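Local atomic coordinates of aminotransferase (PDB entry 4GRX), a protein that probably catalyses pyridoxal-phosphate-dependent transfer of an amino group between amine or omega-amino acid donors and keto acceptors, as a dimeric class III omega-aminotransferase. Residues S102-L112 against P339-I349; Q151-Y162 against D227-M238. All coordinates share one frame; numbering follows the deposited sequence.

Contact 1 (S102-L112 against P339-I349); sequences SDQTVMLSEKL and PVGCAIALKAI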
loop_
_atom_site.group_PDB
_atom_site.type_symbol
_atom_site.label_atom_id
_atom_site.label_comp_id
_atom_site.label_asym_id
_atom_site.label_seq_id
_atom_site.Cartn_x
_atom_site.Cartn_y
_atom_site.Cartn_z
ATOM N N SER A 102 2.342 6.217 -17.910
ATOM C CA SER A 102 1.258 6.900 -18.605
ATOM C C SER A 102 1.576 8.391 -18.787
ATOM O O SER A 102 2.428 8.943 -18.080
ATOM C CB SER A 102 -0.092 6.679 -17.896
ATOM O OG SER A 102 -0.114 7.207 -16.583
ATOM N N ASP A 103 0.920 9.026 -19.761
ATOM C CA ASP A 103 0.976 10.490 -19.917
ATOM C C ASP A 103 0.507 11.197 -18.636
ATOM O O ASP A 103 1.061 12.222 -18.215
ATOM C CB ASP A 103 0.172 10.965 -21.159
ATOM C CG ASP A 103 -1.266 10.371 -21.254
ATOM O OD1 ASP A 103 -1.694 9.519 -20.432
ATOM O OD2 ASP A 103 -1.982 10.772 -22.202
ATOM N N GLN A 104 -0.492 10.587 -18.012
ATOM C CA GLN A 104 -1.194 11.149 -16.890
ATOM C C GLN A 104 -0.263 11.248 -15.674
ATOM O O GLN A 104 -0.348 12.204 -14.886
ATOM C CB GLN A 104 -2.405 10.265 -16.610
ATOM C CG GLN A 104 -3.692 11.016 -16.331
ATOM C CD GLN A 104 -4.248 11.751 -17.531
ATOM O OE1 GLN A 104 -4.122 11.308 -18.678
ATOM N NE2 GLN A 104 -4.887 12.884 -17.266
ATOM N N THR A 105 0.634 10.264 -15.550
ATOM C CA THR A 105 1.703 10.244 -14.540
ATOM C C THR A 105 2.640 11.434 -14.744
ATOM O O THR A 105 2.809 12.262 -13.852
ATOM C CB THR A 105 2.516 8.915 -14.582
ATOM O OG1 THR A 105 1.651 7.803 -14.878
ATOM C CG2 THR A 105 3.230 8.655 -13.249
ATOM N N VAL A 106 3.221 11.527 -15.933
ATOM C CA VAL A 106 4.105 12.633 -16.280
ATOM C C VAL A 106 3.446 13.974 -15.944
ATOM O O VAL A 106 4.120 14.919 -15.519
ATOM C CB VAL A 106 4.539 12.579 -17.766
ATOM C CG1 VAL A 106 5.547 13.673 -18.078
ATOM C CG2 VAL A 106 5.126 11.216 -18.115
ATOM N N MET A 107 2.127 14.044 -16.104
ATOM C CA MET A 107 1.389 15.269 -15.814
ATOM C C MET A 107 1.312 15.610 -14.323
ATOM O O MET A 107 1.655 16.723 -13.911
ATOM C CB MET A 107 -0.003 15.222 -16.445
ATOM C CG MET A 107 -0.037 15.624 -17.916
ATOM S SD MET A 107 -1.630 15.178 -18.634
ATOM C CE MET A 107 -1.491 15.931 -20.267
ATOM N N LEU A 108 0.881 14.646 -13.514
ATOM C CA LEU A 108 0.800 14.864 -12.064
ATOM C C LEU A 108 2.131 15.243 -11.403
ATOM O O LEU A 108 2.185 16.228 -10.655
ATOM C CB LEU A 108 0.164 13.681 -11.351
ATOM C CG LEU A 108 -0.200 14.016 -9.905
ATOM C CD1 LEU A 108 -1.356 15.001 -9.838
ATOM C CD2 LEU A 108 -0.523 12.744 -9.150
ATOM N N SER A 109 3.192 14.479 -11.688
ATOM C CA SER A 109 4.548 14.836 -11.238
ATOM C C SER A 109 4.816 16.330 -11.440
ATOM O O SER A 109 5.139 17.040 -10.494
ATOM C CB SER A 109 5.615 14.018 -11.970
ATOM O OG SER A 109 5.553 12.641 -11.654
ATOM N N GLU A 110 4.642 16.794 -12.678
ATOM C CA GLU A 110 4.842 18.190 -13.042
ATOM C C GLU A 110 3.959 19.114 -12.211
ATOM O O GLU A 110 4.437 20.094 -11.633
ATOM C CB GLU A 110 4.545 18.362 -14.522
ATOM C CG GLU A 110 4.971 19.698 -15.100
ATOM C CD GLU A 110 5.087 19.648 -16.613
ATOM O OE1 GLU A 110 4.233 18.991 -17.247
ATOM O OE2 GLU A 110 6.028 20.261 -17.175
ATOM N N LYS A 111 2.675 18.773 -12.137
ATOM C CA LYS A 111 1.715 19.548 -11.356
ATOM C C LYS A 111 2.101 19.607 -9.879
ATOM O O LYS A 111 2.116 20.690 -9.277
ATOM C CB LYS A 111 0.296 18.991 -11.540
ATOM C CG LYS A 111 -0.799 19.712 -10.757
ATOM C CD LYS A 111 -0.809 21.236 -10.914
ATOM C CE LYS A 111 -1.002 21.703 -12.353
ATOM N NZ LYS A 111 -1.642 23.048 -12.446
ATOM N N LEU A 112 2.430 18.442 -9.317
ATOM C CA LEU A 112 2.787 18.320 -7.907
ATOM C C LEU A 112 4.016 19.119 -7.467
ATOM O O LEU A 112 3.990 19.748 -6.407
ATOM C CB LEU A 112 2.948 16.847 -7.504
ATOM C CG LEU A 112 1.682 16.088 -7.095
ATOM C CD1 LEU A 112 2.000 14.618 -6.851
ATOM C CD2 LEU A 112 1.023 16.708 -5.864
ATOM N N PRO A 339 -2.537 5.491 -14.146
ATOM C CA PRO A 339 -3.182 6.450 -15.052
ATOM C C PRO A 339 -4.479 7.022 -14.480
ATOM O O PRO A 339 -4.635 8.243 -14.416
ATOM C CB PRO A 339 -3.464 5.622 -16.312
ATOM C CG PRO A 339 -3.242 4.197 -15.922
ATOM C CD PRO A 339 -2.211 4.237 -14.844
ATOM N N VAL A 340 -5.377 6.149 -14.031
ATOM C CA VAL A 340 -6.621 6.590 -13.419
ATOM C C VAL A 340 -6.381 7.491 -12.199
ATOM O O VAL A 340 -6.935 8.590 -12.103
ATOM C CB VAL A 340 -7.537 5.403 -13.071
ATOM C CG1 VAL A 340 -8.716 5.873 -12.235
ATOM C CG2 VAL A 340 -8.040 4.734 -14.344
ATOM N N GLY A 341 -5.546 7.035 -11.279
ATOM C CA GLY A 341 -5.317 7.770 -10.048
ATOM C C GLY A 341 -4.658 9.109 -10.253
ATOM O O GLY A 341 -4.904 10.052 -9.501
ATOM N N CYS A 342 -3.802 9.191 -11.262
ATOM C CA CYS A 342 -3.102 10.427 -11.552
ATOM C C CYS A 342 -4.062 11.462 -12.122
ATOM O O CYS A 342 -4.073 12.604 -11.662
ATOM C CB CYS A 342 -1.941 10.175 -12.505
ATOM S SG CYS A 342 -0.513 9.366 -11.743
ATOM N N ALA A 343 -4.870 11.047 -13.102
ATOM C CA ALA A 343 -5.961 11.860 -13.650
ATOM C C ALA A 343 -6.843 12.441 -12.560
ATOM O O ALA A 343 -7.154 13.638 -12.584
ATOM C CB ALA A 343 -6.813 11.034 -14.598
ATOM N N ILE A 344 -7.237 11.586 -11.615
ATOM C CA ILE A 344 -8.144 11.970 -10.544
ATOM C C ILE A 344 -7.509 13.027 -9.643
ATOM O O ILE A 344 -8.158 14.009 -9.239
ATOM C CB ILE A 344 -8.584 10.733 -9.729
ATOM C CG1 ILE A 344 -9.546 9.868 -10.567
ATOM C CG2 ILE A 344 -9.195 11.148 -8.396
ATOM C CD1 ILE A 344 -9.951 8.553 -9.928
ATOM N N ALA A 345 -6.235 12.826 -9.347
ATOM C CA ALA A 345 -5.495 13.744 -8.510
ATOM C C ALA A 345 -5.394 15.121 -9.184
ATOM O O ALA A 345 -5.604 16.144 -8.534
ATOM C CB ALA A 345 -4.124 13.174 -8.185
ATOM N N LEU A 346 -5.102 15.145 -10.479
ATOM C CA LEU A 346 -5.096 16.394 -11.227
ATOM C C LEU A 346 -6.418 17.124 -11.027
ATOM O O LEU A 346 -6.435 18.278 -10.603
ATOM C CB LEU A 346 -4.844 16.135 -12.713
ATOM C CG LEU A 346 -3.413 15.790 -13.159
ATOM C CD1 LEU A 346 -3.411 15.340 -14.613
ATOM C CD2 LEU A 346 -2.439 16.946 -12.952
ATOM N N LYS A 347 -7.524 16.432 -11.296
ATOM C CA LYS A 347 -8.846 16.973 -11.053
ATOM C C LYS A 347 -9.075 17.378 -9.597
ATOM O O LYS A 347 -9.646 18.442 -9.335
ATOM C CB LYS A 347 -9.929 15.993 -11.489
ATOM C CG LYS A 347 -11.322 16.597 -11.494
ATOM C CD LYS A 347 -11.459 17.641 -12.586
ATOM C CE LYS A 347 -12.674 18.515 -12.345
ATOM N NZ LYS A 347 -12.757 19.609 -13.346
ATOM N N ALA A 348 -8.652 16.537 -8.656
ATOM C CA ALA A 348 -8.837 16.864 -7.237
ATOM C C ALA A 348 -8.055 18.123 -6.829
ATOM O O ALA A 348 -8.597 19.009 -6.160
ATOM C CB ALA A 348 -8.471 15.682 -6.344
ATOM N N ILE A 349 -6.787 18.189 -7.234
ATOM C CA ILE A 349 -5.959 19.378 -7.017
ATOM C C ILE A 349 -6.630 20.628 -7.622
ATOM O O ILE A 349 -6.741 21.668 -6.964
ATOM C CB ILE A 349 -4.510 19.155 -7.533
ATOM C CG1 ILE A 349 -3.813 18.111 -6.638
ATOM C CG2 ILE A 349 -3.717 20.466 -7.574
ATOM C CD1 ILE A 349 -2.712 17.325 -7.302
#

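Contact 2 (Q151-Y162 against D227-M238); sequences QKRKILTRWNAY and DTIAGFFAEPVM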
loop_
_atom_site.group_PDB
_atom_site.type_symbol
_atom_site.label_atom_id
_atom_site.label_comp_id
_atom_site.label_asym_id
_atom_site.label_seq_id
_atom_site.Cartn_x
_atom_site.Cartn_y
_atom_site.Cartn_z
ATOM N N GLN A 151 25.300 3.211 9.008
ATOM C CA GLN A 151 24.758 3.199 10.369
ATOM C C GLN A 151 23.724 4.314 10.575
ATOM O O GLN A 151 23.011 4.335 11.587
ATOM C CB GLN A 151 25.892 3.244 11.403
ATOM C CG GLN A 151 26.535 4.612 11.611
ATOM C CD GLN A 151 27.474 5.052 10.493
ATOM O OE1 GLN A 151 27.616 4.384 9.469
ATOM N NE2 GLN A 151 28.130 6.183 10.696
ATOM N N LYS A 152 23.617 5.220 9.596
ATOM C CA LYS A 152 22.675 6.343 9.697
ATOM C C LYS A 152 21.258 5.898 9.372
ATOM O O LYS A 152 20.755 6.149 8.265
ATOM C CB LYS A 152 23.097 7.494 8.789
ATOM C CG LYS A 152 22.486 8.835 9.160
ATOM C CD LYS A 152 23.249 9.969 8.477
ATOM C CE LYS A 152 22.493 11.290 8.540
ATOM N NZ LYS A 152 22.693 12.017 9.820
ATOM N N ARG A 153 20.615 5.258 10.349
ATOM C CA ARG A 153 19.362 4.558 10.106
ATOM C C ARG A 153 18.201 4.939 11.015
ATOM O O ARG A 153 17.034 4.744 10.635
ATOM C CB ARG A 153 19.598 3.063 10.195
ATOM C CG ARG A 153 20.514 2.533 9.113
ATOM C CD ARG A 153 20.700 1.039 9.270
ATOM N NE ARG A 153 19.473 0.305 9.022
ATOM C CZ ARG A 153 18.984 0.041 7.812
ATOM N NH1 ARG A 153 19.616 0.462 6.722
ATOM N NH2 ARG A 153 17.854 -0.642 7.684
ATOM N N LYS A 154 18.502 5.470 12.204
ATOM C CA LYS A 154 17.447 5.785 13.195
ATOM C C LYS A 154 16.431 6.791 12.655
ATOM O O LYS A 154 16.775 7.644 11.849
ATOM C CB LYS A 154 18.037 6.264 14.529
ATOM C CG LYS A 154 18.811 5.183 15.277
ATOM C CD LYS A 154 19.770 5.755 16.308
ATOM C CE LYS A 154 20.698 4.666 16.844
ATOM N NZ LYS A 154 21.820 5.197 17.671
ATOM N N ILE A 155 15.177 6.667 13.094
ATOM C CA ILE A 155 14.078 7.520 12.630
ATOM C C ILE A 155 13.428 8.211 13.825
ATOM O O ILE A 155 12.941 7.542 14.753
ATOM C CB ILE A 155 13.017 6.717 11.825
ATOM C CG1 ILE A 155 13.607 6.114 10.542
ATOM C CG2 ILE A 155 11.802 7.575 11.502
ATOM C CD1 ILE A 155 14.112 7.120 9.526
ATOM N N LEU A 156 13.410 9.546 13.789
ATOM C CA LEU A 156 12.781 10.348 14.849
ATOM C C LEU A 156 11.366 10.755 14.487
ATOM O O LEU A 156 11.137 11.325 13.422
ATOM C CB LEU A 156 13.610 11.600 15.142
ATOM C CG LEU A 156 15.132 11.453 15.254
ATOM C CD1 LEU A 156 15.800 12.803 15.469
ATOM C CD2 LEU A 156 15.511 10.510 16.389
ATOM N N THR A 157 10.420 10.440 15.376
ATOM C CA THR A 157 9.024 10.919 15.283
ATOM C C THR A 157 8.546 11.409 16.647
ATOM O O THR A 157 9.345 11.497 17.582
ATOM C CB THR A 157 8.055 9.868 14.693
ATOM O OG1 THR A 157 8.152 8.629 15.401
ATOM C CG2 THR A 157 8.358 9.617 13.217
ATOM N N ARG A 158 7.262 11.739 16.777
ATOM C CA ARG A 158 6.738 12.200 18.077
ATOM C C ARG A 158 5.688 11.267 18.653
ATOM O O ARG A 158 4.924 10.649 17.913
ATOM C CB ARG A 158 6.113 13.600 17.995
ATOM C CG ARG A 158 7.062 14.782 17.921
ATOM C CD ARG A 158 7.439 15.095 16.489
ATOM N NE ARG A 158 6.281 15.142 15.597
ATOM C CZ ARG A 158 5.525 16.223 15.398
ATOM N NH1 ARG A 158 5.776 17.357 16.043
ATOM N NH2 ARG A 158 4.506 16.169 14.549
ATOM N N TRP A 159 5.632 11.212 19.980
ATOM C CA TRP A 159 4.532 10.577 20.650
ATOM C C TRP A 159 3.243 11.179 20.131
ATOM O O TRP A 159 3.199 12.356 19.776
ATOM C CB TRP A 159 4.670 10.680 22.171
ATOM C CG TRP A 159 3.745 9.706 22.864
ATOM C CD1 TRP A 159 2.662 10.004 23.693
ATOM C CD2 TRP A 159 3.732 8.240 22.734
ATOM N NE1 TRP A 159 2.033 8.860 24.094
ATOM C CE2 TRP A 159 2.615 7.768 23.559
ATOM C CE3 TRP A 159 4.510 7.309 22.058
ATOM C CZ2 TRP A 159 2.303 6.422 23.677
ATOM C CZ3 TRP A 159 4.191 5.955 22.187
ATOM C CH2 TRP A 159 3.116 5.523 22.985
ATOM N N ASN A 160 2.202 10.354 20.021
ATOM C CA ASN A 160 0.937 10.724 19.374
ATOM C C ASN A 160 1.025 10.885 17.855
ATOM O O ASN A 160 0.011 11.151 17.216
ATOM C CB ASN A 160 0.302 11.969 20.011
ATOM C CG ASN A 160 -0.105 11.759 21.464
ATOM O OD1 ASN A 160 -0.566 10.685 21.855
ATOM N ND2 ASN A 160 0.045 12.804 22.272
ATOM N N ALA A 161 2.206 10.738 17.254
ATOM C CA ALA A 161 2.293 10.825 15.790
ATOM C C ALA A 161 1.536 9.668 15.138
ATOM O O ALA A 161 1.400 8.573 15.716
ATOM C CB ALA A 161 3.735 10.820 15.327
ATOM N N TYR A 162 1.024 9.898 13.940
ATOM C CA TYR A 162 0.489 8.779 13.188
ATOM C C TYR A 162 1.038 8.829 11.774
ATOM O O TYR A 162 0.786 9.778 11.039
ATOM C CB TYR A 162 -1.043 8.778 13.205
ATOM C CG TYR A 162 -1.653 7.560 12.522
ATOM C CD1 TYR A 162 -2.073 6.447 13.268
ATOM C CD2 TYR A 162 -1.795 7.514 11.134
ATOM C CE1 TYR A 162 -2.616 5.337 12.648
ATOM C CE2 TYR A 162 -2.342 6.410 10.510
ATOM C CZ TYR A 162 -2.745 5.332 11.271
ATOM O OH TYR A 162 -3.284 4.263 10.634
ATOM N N ASP A 227 25.360 10.618 13.331
ATOM C CA ASP A 227 25.742 9.632 12.324
ATOM C C ASP A 227 24.908 8.377 12.370
ATOM O O ASP A 227 25.059 7.520 11.493
ATOM C CB ASP A 227 27.208 9.236 12.452
ATOM C CG ASP A 227 28.150 10.344 12.031
ATOM O OD1 ASP A 227 27.672 11.393 11.531
ATOM O OD2 ASP A 227 29.377 10.169 12.206
ATOM N N THR A 228 24.041 8.247 13.377
ATOM C CA THR A 228 23.140 7.092 13.442
ATOM C C THR A 228 21.673 7.448 13.161
ATOM O O THR A 228 20.811 6.556 13.141
ATOM C CB THR A 228 23.252 6.325 14.781
ATOM O OG1 THR A 228 22.694 7.110 15.845
ATOM C CG2 THR A 228 24.702 5.964 15.094
ATOM N N ILE A 229 21.395 8.739 12.917
ATOM C CA ILE A 229 20.014 9.187 12.717
ATOM C C ILE A 229 19.750 9.592 11.281
ATOM O O ILE A 229 20.384 10.507 10.765
ATOM C CB ILE A 229 19.631 10.333 13.668
ATOM C CG1 ILE A 229 19.625 9.827 15.107
ATOM C CG2 ILE A 229 18.261 10.888 13.306
ATOM C CD1 ILE A 229 20.038 10.886 16.106
ATOM N N ALA A 230 18.782 8.918 10.665
ATOM C CA ALA A 230 18.524 9.008 9.228
ATOM C C ALA A 230 17.497 10.064 8.853
ATOM O O ALA A 230 17.534 10.587 7.731
ATOM C CB ALA A 230 18.092 7.653 8.689
ATOM N N GLY A 231 16.580 10.366 9.774
ATOM C CA GLY A 231 15.503 11.298 9.484
ATOM C C GLY A 231 14.625 11.692 10.660
ATOM O O GLY A 231 14.676 11.082 11.734
ATOM N N PHE A 232 13.819 12.733 10.429
ATOM C CA PHE A 232 12.835 13.254 11.379
ATOM C C PHE A 232 11.556 13.503 10.598
ATOM O O PHE A 232 11.533 14.302 9.648
ATOM C CB PHE A 232 13.339 14.570 11.989
ATOM C CG PHE A 232 12.327 15.296 12.848
ATOM C CD1 PHE A 232 11.379 16.144 12.281
ATOM C CD2 PHE A 232 12.343 15.160 14.234
ATOM C CE1 PHE A 232 10.454 16.822 13.075
ATOM C CE2 PHE A 232 11.428 15.831 15.030
ATOM C CZ PHE A 232 10.472 16.659 14.449
ATOM N N PHE A 233 10.494 12.804 10.976
ATOM C CA PHE A 233 9.190 13.017 10.361
ATOM C C PHE A 233 8.282 13.753 11.329
ATOM O O PHE A 233 8.307 13.482 12.540
ATOM C CB PHE A 233 8.526 11.686 10.018
ATOM C CG PHE A 233 9.211 10.915 8.939
ATOM C CD1 PHE A 233 10.501 10.394 9.135
ATOM C CD2 PHE A 233 8.551 10.650 7.744
ATOM C CE1 PHE A 233 11.131 9.665 8.131
ATOM C CE2 PHE A 233 9.175 9.921 6.745
ATOM C CZ PHE A 233 10.458 9.426 6.935
ATOM N N ALA A 234 7.458 14.651 10.788
ATOM C CA ALA A 234 6.401 15.312 11.568
ATOM C C ALA A 234 5.219 15.694 10.710
ATOM O O ALA A 234 5.388 16.220 9.602
ATOM C CB ALA A 234 6.946 16.550 12.282
ATOM N N GLU A 235 4.025 15.432 11.226
ATOM C CA GLU A 235 2.818 16.058 10.717
ATOM C C GLU A 235 2.838 17.512 11.191
ATOM O O GLU A 235 3.145 17.768 12.374
ATOM C CB GLU A 235 1.585 15.402 11.317
ATOM C CG GLU A 235 1.383 13.951 10.945
ATOM C CD GLU A 235 0.547 13.225 11.974
ATOM O OE1 GLU A 235 1.162 12.585 12.854
ATOM O OE2 GLU A 235 -0.707 13.312 11.922
ATOM N N PRO A 236 2.522 18.476 10.297
ATOM C CA PRO A 236 2.481 19.864 10.792
ATOM C C PRO A 236 1.472 20.021 11.940
ATOM O O PRO A 236 1.809 20.590 12.990
ATOM C CB PRO A 236 2.085 20.680 9.552
ATOM C CG PRO A 236 2.528 19.837 8.399
ATOM C CD PRO A 236 2.345 18.402 8.837
ATOM N N VAL A 237 0.263 19.501 11.731
ATOM C CA VAL A 237 -0.751 19.382 12.766
ATOM C C VAL A 237 -1.023 17.888 12.872
ATOM O O VAL A 237 -1.251 17.239 11.846
ATOM C CB VAL A 237 -2.073 20.060 12.358
ATOM C CG1 VAL A 237 -3.089 19.976 13.489
ATOM C CG2 VAL A 237 -1.857 21.502 11.967
ATOM N N MET A 238 -0.994 17.341 14.088
ATOM C CA MET A 238 -1.214 15.905 14.283
ATOM C C MET A 238 -2.679 15.513 14.049
ATOM O O MET A 238 -3.582 16.041 14.685
ATOM C CB MET A 238 -0.734 15.476 15.668
ATOM C CG MET A 238 0.776 15.541 15.847
ATOM S SD MET A 238 1.265 14.893 17.456
ATOM C CE MET A 238 3.017 14.630 17.225
HETATM O O HOH W 1 6.258 12.617 13.998
HETATM O O HOH W 2 3.654 13.767 13.288
HETATM O O HOH W 3 3.292 19.238 15.096
HETATM O O HOH W 4 -0.902 12.114 14.846
#

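Contact 1 (S102-L112 against P339-I349)
Helix 103-112 and helix 339-349 meet with their N-terminal ends together, Gln-104 beside Pro-339, and their axes come within 8.1 Å while running in the same general sense at 38° to each other. Three side chains mesh as knobs into holes. Gln-104 enters among Pro-339, Cys-342, Ala-343 and Leu-346; its aliphatic part does the touching, with CG 3.6 Å from CB of Ala-343. A bend at chi2 (68°) brings the amide alongside the same alanine, and NE2 reaches CD1 of Leu-346. One turn on, Leu-108 carries CG anti to its backbone N (chi1 -168°) and sets CD1 against both CB of Ala-345, 3.7 Å away, and CD1 of Ile-349. Leu-346 answers from the other helix, dividing its methyls: CD1 meets CB of Met-107, and CD2 lies 3.7 Å from CB of Lys-111, whose methylene root supplies an apolar wall. Ile-349 finishes the row, its CD1 4.0 Å from CD2 of Leu-112. The short side chains of Cys-342 and Ala-343 let the backbones approach, CA of Thr-105 and CA of Cys-342 being 5.7 Å apart; SG of Cys-342 lies 3.7 Å from that threonine CA. Ser-102, the N-cap of its helix, lays OG against CA of Pro-339 and shares a hydrogen bond of 2.5 Å with OG1 of Thr-105, which also bonds Gly-337 O. At the nearby subunit interface Glu-110 forms a salt bridge to Arg-22 of the second subunit. Helix 103-112 packs on strand 122-126, outermost in this chain's seven-stranded sheet, and helix 339-349 packs on that helix in turn, a knobs-into-holes pair in the large domain of a fold-type I aminotransferase.

Contact 2 (Q151-Y162 against D227-M238)
Thr-228, just before strand 229-234, meets Lys-154 at the start of the parallel strand 154-158. Its O accepts from Lys-154 N in the carbonyl plane at 2.7 Å, and from Arg-153 N above that plane. Lys-154 O takes Ala-230 N and, weakly, Gly-231 N: a beta bulge shifts the register by one. Small residues fit here, CB of Ala-230 tucking against Lys-152 O and Lys-154 O, and Gly-231 bringing no side chain against CD1 of Ile-155. Beyond, Leu-156 N bonds Gly-231 O at 2.9 Å (172° at the hydrogen) and Phe-233 N bonds Leu-156 O at 2.9 Å.

Two lysines use their length for polar reach. NZ of Lys-154, on an extended chain, donates to OG1 of Thr-228 at 2.8 Å and pairs with Glu-224. Lys-152 turns at chi4 (83°) to bring NZ 2.9 Å from Ile-229 O; Ala-226 O and Asp-262 O hold the same ammonium.

These strands are neighbours in the seven-stranded, mostly parallel sheet of the large domain of fold-type I aminotransferases. Apolar side chains cover both faces. Leu-156 sets CG 3.7 Å from CG2 of Ile-229 and CB against CD2 of Phe-232; on the other face CG2 of Ile-155 lies 3.9 Å from CD1 of Phe-233, under helix 129-146.

At the C-terminal ends of the strands, CB of Ala-234 and CE of Met-238 cover opposite faces of the Arg-158 guanidinium. NH2 bonds Glu-235 O weakly; NH1 bonds Tyr-250 OH. Water 1 links Arg-158 N and NE to Phe-233 O, and water 2 links NH2 to Glu-235 N and OE1. That OE1, met on its syn side but out of the carboxylate plane, receives Tyr-162 N at 2.9 Å, while OE2 accepts from Gly-239 N; this probably helps to position Tyr-162, whose side chain touches bound delta-amino valeric acid.

The centres of contact 1 and contact 2 lie about 29 Å apart, and their nearest atoms about 15 Å, so the two do not touch. Along the chain they come as 102-112, 151-162, 227-238 and 339-349: both segments of contact 2 fall between those of contact 1. Both belong to the layers round one seven-stranded sheet: contact 2 joins two of its inner strands, toward the end formed by 188-191, and contact 1 has its first helix against outermost strand 122-126. Contact 2 reaches the ligand pocket, which also contains Lys-297, modified with pyridoxal phosphate. Both contacts touch the second subunit, and Tyr-162 packs on Gly-332 of that subunit, so the pocket lies close to the dimer interface.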